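Local coordinates for putative uncharacterized protein (Chaetomium thermophilum, PDB 5F5T) that is probably required for pre-mRNA splicing, as a spliceosomal protein of the PRP38 family, at residues Ile64-Val75 and Lys115-Ala123. Numbering follows the deposited sequence.
Sequences IVDRVVEHVRFV and KFKYLRALA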
ATOM      1  N   ILE A  64     -12.115   1.666  17.429  1.00 62.72           N
ATOM      2  CA  ILE A  64     -11.587   1.241  16.140  1.00 64.25           C
ATOM      3  C   ILE A  64     -10.881  -0.103  16.278  1.00 60.68           C
ATOM      4  O   ILE A  64     -11.168  -1.036  15.532  1.00 70.85           O
ATOM      5  CB  ILE A  64     -10.615   2.277  15.547  1.00 80.51           C
ATOM      6  CG1 ILE A  64     -11.390   3.466  14.980  1.00 72.30           C
ATOM      7  CG2 ILE A  64      -9.762   1.647  14.456  1.00 78.21           C
ATOM      8  CD1 ILE A  64     -12.362   3.083  13.890  1.00 67.10           C
ATOM      9  N   VAL A  65      -9.986  -0.207  17.259  1.00 67.95           N
ATOM     10  CA  VAL A  65      -9.290  -1.463  17.521  1.00 54.04           C
ATOM     11  C   VAL A  65     -10.291  -2.552  17.856  1.00 65.06           C
ATOM     12  O   VAL A  65     -10.215  -3.673  17.319  1.00 74.74           O
ATOM     13  CB  VAL A  65      -8.281  -1.345  18.679  1.00 66.36           C
ATOM     14  CG1 VAL A  65      -7.693  -2.712  19.005  1.00 68.21           C
ATOM     15  CG2 VAL A  65      -7.175  -0.376  18.325  1.00 67.82           C
ATOM     16  N   ASP A  66     -11.247  -2.221  18.726  1.00 70.07           N
ATOM     17  CA  ASP A  66     -12.251  -3.226  19.094  1.00 62.49           C
ATOM     18  C   ASP A  66     -13.014  -3.755  17.869  1.00 61.91           C
ATOM     19  O   ASP A  66     -13.211  -4.962  17.723  1.00 67.02           O
ATOM     20  CB  ASP A  66     -13.239  -2.659  20.118  1.00 64.40           C
ATOM     21  CG  ASP A  66     -12.591  -2.381  21.469  1.00 90.55           C
ATOM     22  OD1 ASP A  66     -11.867  -3.263  21.982  1.00100.48           O
ATOM     23  OD2 ASP A  66     -12.821  -1.289  22.030  1.00 91.64           O
ATOM     24  N   ARG A  67     -13.410  -2.849  16.980  1.00 63.56           N
ATOM     25  CA  ARG A  67     -14.143  -3.194  15.766  1.00 68.11           C
ATOM     26  C   ARG A  67     -13.294  -4.017  14.815  1.00 60.19           C
ATOM     27  O   ARG A  67     -13.795  -4.922  14.162  1.00 61.66           O
ATOM     28  CB  ARG A  67     -14.637  -1.938  15.034  1.00 64.88           C
ATOM     29  CG  ARG A  67     -15.698  -1.129  15.766  1.00 50.73           C
ATOM     30  CD  ARG A  67     -16.865  -1.983  16.208  1.00 70.64           C
ATOM     31  NE  ARG A  67     -17.191  -1.723  17.607  1.00 80.78           N
ATOM     32  CZ  ARG A  67     -18.132  -0.882  18.014  1.00 87.58           C
ATOM     33  NH1 ARG A  67     -18.867  -0.223  17.129  1.00108.16           N
ATOM     34  NH2 ARG A  67     -18.346  -0.708  19.310  1.00101.08           N
ATOM     35  N   VAL A  68     -12.016  -3.678  14.704  1.00 59.16           N
ATOM     36  CA  VAL A  68     -11.137  -4.441  13.832  1.00 50.18           C
ATOM     37  C   VAL A  68     -11.014  -5.878  14.318  1.00 56.76           C
ATOM     38  O   VAL A  68     -11.187  -6.817  13.540  1.00 52.51           O
ATOM     39  CB  VAL A  68      -9.741  -3.810  13.722  1.00 51.12           C
ATOM     40  CG1 VAL A  68      -8.770  -4.779  13.069  1.00 47.29           C
ATOM     41  CG2 VAL A  68      -9.819  -2.509  12.936  1.00 50.18           C
ATOM     42  N   VAL A  69     -10.744  -6.053  15.608  1.00 65.85           N
ATOM     43  CA  VAL A  69     -10.609  -7.400  16.159  1.00 65.24           C
ATOM     44  C   VAL A  69     -11.920  -8.176  16.007  1.00 62.82           C
ATOM     45  O   VAL A  69     -11.932  -9.350  15.633  1.00 74.02           O
ATOM     46  CB  VAL A  69     -10.193  -7.361  17.638  1.00 69.14           C
ATOM     47  CG1 VAL A  69     -10.306  -8.739  18.268  1.00 51.95           C
ATOM     48  CG2 VAL A  69      -8.774  -6.827  17.766  1.00 56.79           C
ATOM     49  N   GLU A  70     -13.021  -7.499  16.296  1.00 69.77           N
ATOM     50  CA  GLU A  70     -14.349  -8.101  16.263  1.00 72.41           C
ATOM     51  C   GLU A  70     -14.863  -8.480  14.867  1.00 74.40           C
ATOM     52  O   GLU A  70     -15.483  -9.527  14.695  1.00 62.40           O
ATOM     53  CB  GLU A  70     -15.337  -7.140  16.926  1.00 79.44           C
ATOM     54  CG  GLU A  70     -16.593  -7.775  17.476  1.00 88.85           C
ATOM     55  CD  GLU A  70     -17.386  -6.797  18.318  1.00111.67           C
ATOM     56  OE1 GLU A  70     -18.570  -7.078  18.602  1.00126.05           O
ATOM     57  OE2 GLU A  70     -16.822  -5.745  18.697  1.00 96.42           O
ATOM     58  N   HIS A  71     -14.623  -7.626  13.877  1.00 63.77           N
ATOM     59  CA  HIS A  71     -15.397  -7.688  12.640  1.00 60.60           C
ATOM     60  C   HIS A  71     -14.636  -7.877  11.329  1.00 60.14           C
ATOM     61  O   HIS A  71     -15.227  -8.319  10.344  1.00 65.52           O
ATOM     62  CB  HIS A  71     -16.237  -6.415  12.512  1.00 54.90           C
ATOM     63  CG  HIS A  71     -17.300  -6.284  13.555  1.00 61.92           C
ATOM     64  ND1 HIS A  71     -18.360  -7.168  13.650  1.00 64.10           N
ATOM     65  CD2 HIS A  71     -17.479  -5.377  14.539  1.00 65.14           C
ATOM     66  CE1 HIS A  71     -19.134  -6.809  14.654  1.00 63.91           C
ATOM     67  NE2 HIS A  71     -18.629  -5.726  15.213  1.00 63.16           N
ATOM     68  N   VAL A  72     -13.357  -7.530  11.270  1.00 55.04           N
ATOM     69  CA  VAL A  72     -12.681  -7.657   9.983  1.00 58.21           C
ATOM     70  C   VAL A  72     -11.908  -8.973   9.904  1.00 56.56           C
ATOM     71  O   VAL A  72     -11.123  -9.330  10.789  1.00 63.59           O
ATOM     72  CB  VAL A  72     -11.786  -6.423   9.652  1.00 51.66           C
ATOM     73  CG1 VAL A  72     -11.971  -5.329  10.670  1.00 49.86           C
ATOM     74  CG2 VAL A  72     -10.334  -6.786   9.457  1.00 54.85           C
ATOM     75  N   ARG A  73     -12.230  -9.728   8.862  1.00 54.21           N
ATOM     76  CA  ARG A  73     -11.648 -11.037   8.619  1.00 58.23           C
ATOM     77  C   ARG A  73     -10.938 -11.069   7.273  1.00 58.47           C
ATOM     78  O   ARG A  73     -10.436 -12.112   6.856  1.00 58.90           O
ATOM     79  CB  ARG A  73     -12.727 -12.118   8.675  1.00 61.22           C
ATOM     80  CG  ARG A  73     -13.366 -12.274  10.037  1.00 60.91           C
ATOM     81  CD  ARG A  73     -12.310 -12.515  11.105  1.00 65.26           C
ATOM     82  NE  ARG A  73     -12.905 -12.689  12.427  1.00 91.73           N
ATOM     83  CZ  ARG A  73     -12.824 -11.799  13.410  1.00 83.63           C
ATOM     84  NH1 ARG A  73     -12.169 -10.660  13.227  1.00 71.33           N
ATOM     85  NH2 ARG A  73     -13.397 -12.048  14.579  1.00 96.06           N
ATOM     86  N   PHE A  74     -10.936  -9.932   6.580  1.00 56.31           N
ATOM     87  CA  PHE A  74     -10.247  -9.826   5.299  1.00 48.36           C
ATOM     88  C   PHE A  74     -10.047  -8.381   4.866  1.00 42.53           C
ATOM     89  O   PHE A  74     -10.684  -7.467   5.386  1.00 59.80           O
ATOM     90  CB  PHE A  74     -11.011 -10.586   4.209  1.00 45.58           C
ATOM     91  CG  PHE A  74     -12.430 -10.131   4.026  1.00 59.31           C
ATOM     92  CD1 PHE A  74     -12.731  -9.073   3.179  1.00 66.22           C
ATOM     93  CD2 PHE A  74     -13.467 -10.763   4.695  1.00 56.66           C
ATOM     94  CE1 PHE A  74     -14.037  -8.651   3.006  1.00 58.77           C
ATOM     95  CE2 PHE A  74     -14.775 -10.347   4.526  1.00 59.41           C
ATOM     96  CZ  PHE A  74     -15.059  -9.287   3.680  1.00 49.65           C
ATOM     97  N   VAL A  75      -9.162  -8.190   3.895  1.00 46.57           N
ATOM     98  CA  VAL A  75      -8.985  -6.893   3.259  1.00 62.09           C
ATOM     99  C   VAL A  75      -9.680  -6.903   1.899  1.00 63.00           C
ATOM    100  O   VAL A  75      -9.614  -7.887   1.163  1.00 74.11           O
ATOM    101  CB  VAL A  75      -7.489  -6.523   3.098  1.00 50.56           C
ATOM    102  CG1 VAL A  75      -6.813  -6.446   4.458  1.00 56.20           C
ATOM    103  CG2 VAL A  75      -6.777  -7.513   2.201  1.00 53.42           C
ATOM    104  N   LYS A 115       0.035  -7.117  17.680  1.00 70.71           N
ATOM    105  CA  LYS A 115      -0.994  -8.040  18.167  1.00 71.48           C
ATOM    106  C   LYS A 115      -2.035  -8.428  17.103  1.00 75.11           C
ATOM    107  O   LYS A 115      -2.399  -9.601  16.979  1.00 69.93           O
ATOM    108  CB  LYS A 115      -1.698  -7.452  19.395  1.00 68.49           C
ATOM    109  CG  LYS A 115      -0.784  -7.269  20.603  1.00 86.73           C
ATOM    110  CD  LYS A 115      -1.571  -7.008  21.884  1.00 98.57           C
ATOM    111  CE  LYS A 115      -1.944  -5.540  22.031  1.00109.78           C
ATOM    112  NZ  LYS A 115      -3.145  -5.340  22.895  1.00120.21           N
ATOM    113  N   PHE A 116      -2.511  -7.447  16.340  1.00 78.47           N
ATOM    114  CA  PHE A 116      -3.573  -7.689  15.361  1.00 56.48           C
ATOM    115  C   PHE A 116      -3.191  -7.256  13.952  1.00 68.88           C
ATOM    116  O   PHE A 116      -3.120  -6.057  13.642  1.00 66.14           O
ATOM    117  CB  PHE A 116      -4.856  -6.973  15.773  1.00 60.47           C
ATOM    118  CG  PHE A 116      -5.194  -7.132  17.226  1.00 64.86           C
ATOM    119  CD1 PHE A 116      -5.594  -8.362  17.738  1.00 57.96           C
ATOM    120  CD2 PHE A 116      -5.115  -6.052  18.082  1.00 66.42           C
ATOM    121  CE1 PHE A 116      -5.907  -8.499  19.083  1.00 60.23           C
ATOM    122  CE2 PHE A 116      -5.426  -6.182  19.425  1.00 59.66           C
ATOM    123  CZ  PHE A 116      -5.822  -7.408  19.926  1.00 57.88           C
ATOM    124  N   LYS A 117      -2.981  -8.248  13.094  1.00 51.16           N
ATOM    125  CA  LYS A 117      -2.472  -8.015  11.751  1.00 53.27           C
ATOM    126  C   LYS A 117      -3.399  -7.147  10.904  1.00 55.34           C
ATOM    127  O   LYS A 117      -2.923  -6.335  10.122  1.00 58.68           O
ATOM    128  CB  LYS A 117      -2.208  -9.344  11.036  1.00 47.44           C
ATOM    129  CG  LYS A 117      -3.355 -10.335  11.101  1.00 51.16           C
ATOM    130  CD  LYS A 117      -2.879 -11.733  10.750  1.00 64.46           C
ATOM    131  CE  LYS A 117      -4.039 -12.677  10.552  1.00 63.23           C
ATOM    132  NZ  LYS A 117      -3.547 -13.951   9.969  1.00 75.50           N
ATOM    133  N   TYR A 118      -4.710  -7.333  11.023  1.00 52.18           N
ATOM    134  CA  TYR A 118      -5.651  -6.524  10.245  1.00 52.81           C
ATOM    135  C   TYR A 118      -5.647  -5.067  10.716  1.00 64.51           C
ATOM    136  O   TYR A 118      -5.927  -4.156   9.941  1.00 53.54           O
ATOM    137  CB  TYR A 118      -7.058  -7.122  10.303  1.00 39.49           C
ATOM    138  CG  TYR A 118      -7.169  -8.366   9.455  1.00 47.50           C
ATOM    139  CD1 TYR A 118      -7.154  -8.282   8.071  1.00 44.69           C
ATOM    140  CD2 TYR A 118      -7.224  -9.628  10.037  1.00 52.80           C
ATOM    141  CE1 TYR A 118      -7.223  -9.414   7.285  1.00 54.81           C
ATOM    142  CE2 TYR A 118      -7.289 -10.772   9.255  1.00 44.71           C
ATOM    143  CZ  TYR A 118      -7.289 -10.655   7.879  1.00 56.46           C
ATOM    144  OH  TYR A 118      -7.354 -11.780   7.093  1.00 53.87           O
ATOM    145  N   LEU A 119      -5.317  -4.845  11.984  1.00 51.61           N
ATOM    146  CA  LEU A 119      -5.164  -3.481  12.477  1.00 53.52           C
ATOM    147  C   LEU A 119      -3.978  -2.814  11.779  1.00 55.19           C
ATOM    148  O   LEU A 119      -4.037  -1.635  11.420  1.00 64.91           O
ATOM    149  CB  LEU A 119      -4.972  -3.457  13.994  1.00 49.47           C
ATOM    150  CG  LEU A 119      -4.866  -2.063  14.614  1.00 62.20           C
ATOM    151  CD1 LEU A 119      -6.045  -1.202  14.166  1.00 45.52           C
ATOM    152  CD2 LEU A 119      -4.824  -2.152  16.125  1.00 61.03           C
ATOM    153  N   ARG A 120      -2.899  -3.572  11.595  1.00 42.98           N
ATOM    154  CA  ARG A 120      -1.729  -3.074  10.877  1.00 53.21           C
ATOM    155  C   ARG A 120      -2.063  -2.814   9.420  1.00 53.08           C
ATOM    156  O   ARG A 120      -1.589  -1.845   8.830  1.00 61.65           O
ATOM    157  CB  ARG A 120      -0.553  -4.053  10.980  1.00 48.20           C
ATOM    158  CG  ARG A 120       0.639  -3.654  10.122  1.00 48.91           C
ATOM    159  CD  ARG A 120       1.919  -4.383  10.494  1.00 57.11           C
ATOM    160  NE  ARG A 120       2.207  -4.272  11.918  1.00 73.87           N
ATOM    161  CZ  ARG A 120       3.210  -4.890  12.531  1.00 67.13           C
ATOM    162  NH1 ARG A 120       3.388  -4.723  13.833  1.00 74.66           N
ATOM    163  NH2 ARG A 120       4.034  -5.675  11.846  1.00 74.97           N
ATOM    164  N   ALA A 121      -2.867  -3.698   8.837  1.00 39.90           N
ATOM    165  CA  ALA A 121      -3.281  -3.533   7.448  1.00 62.62           C
ATOM    166  C   ALA A 121      -4.097  -2.256   7.284  1.00 63.82           C
ATOM    167  O   ALA A 121      -3.877  -1.481   6.352  1.00 54.21           O
ATOM    168  CB  ALA A 121      -4.079  -4.734   6.986  1.00 46.48           C
ATOM    169  N   LEU A 122      -5.015  -2.031   8.221  1.00 54.27           N
ATOM    170  CA  LEU A 122      -5.851  -0.841   8.215  1.00 61.76           C
ATOM    171  C   LEU A 122      -5.011   0.414   8.368  1.00 58.31           C
ATOM    172  O   LEU A 122      -5.165   1.367   7.606  1.00 59.28           O
ATOM    173  CB  LEU A 122      -6.883  -0.905   9.342  1.00 49.80           C
ATOM    174  CG  LEU A 122      -7.887   0.252   9.382  1.00 49.41           C
ATOM    175  CD1 LEU A 122      -8.501   0.472   8.004  1.00 50.16           C
ATOM    176  CD2 LEU A 122      -8.962   0.043  10.440  1.00 55.10           C
ATOM    177  N   ALA A 123      -4.102   0.394   9.337  1.00 56.00           N
ATOM    178  CA  ALA A 123      -3.247   1.544   9.605  1.00 55.93           C
ATOM    179  C   ALA A 123      -2.372   1.859   8.399  1.00 60.08           C
ATOM    180  O   ALA A 123      -2.206   3.017   8.034  1.00 64.73           O
ATOM    181  CB  ALA A 123      -2.394   1.298  10.837  1.00 49.98           C
TER
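V68 and L119 mark the closest backbone approach, with CA atoms 6.2 Å apart, where helix segments 64-71 and 117-123 cross at 122° with axes 9.3 Å apart. V68 points at the other helix and spreads its two methyls over it. V68 CG1 stands anti to the backbone N (chi1 167°) and rests on the backbone between Y118 and L119, while V68 CG2 meets CD2 of L122 at 3.7 Å. One turn earlier, V65 turns CG2 to CD2 of L119.

At the N-terminal end of helix 117-123, the ring of N-cap residue F116 receives a CH-pi contact. CG2 of V69 sits almost on the ring normal, 3.4 Å from the F116 ring centroid. CB of K115 covers the opposite face, so the ring is held between two aliphatic groups.

Y118 buries the most surface in the contact. Its side chain runs past V72, whose CG2 lies against CB and CG. CE1 reaches CA of F74, and V75 CG1 meets the ring edge. Y118 OH lies 3.1 Å from R73 O and is hydrogen-bonded to the backbone N of R151. A leucine here has no hydroxyl, and would probably leave R151 N without its partner and open a gap beside V72, F74 and V75. The R73 guanidinium bonds to carbonyl oxygens of V69, in the last turn of the helix, and V72, just after it. R73 NH1 bonds to V69 O at 2.7 Å and also to V72 O, both acceptors near the guanidinium plane.

The contact joins two helices of the PRP38 family region. Helix 87-98 packs against V68 and L122, and Y108 of helix 102-115 covers I64, V65 and L119. Strand 149-153 borders the other end, where V75 makes backbone hydrogen bonds with R151 and K153.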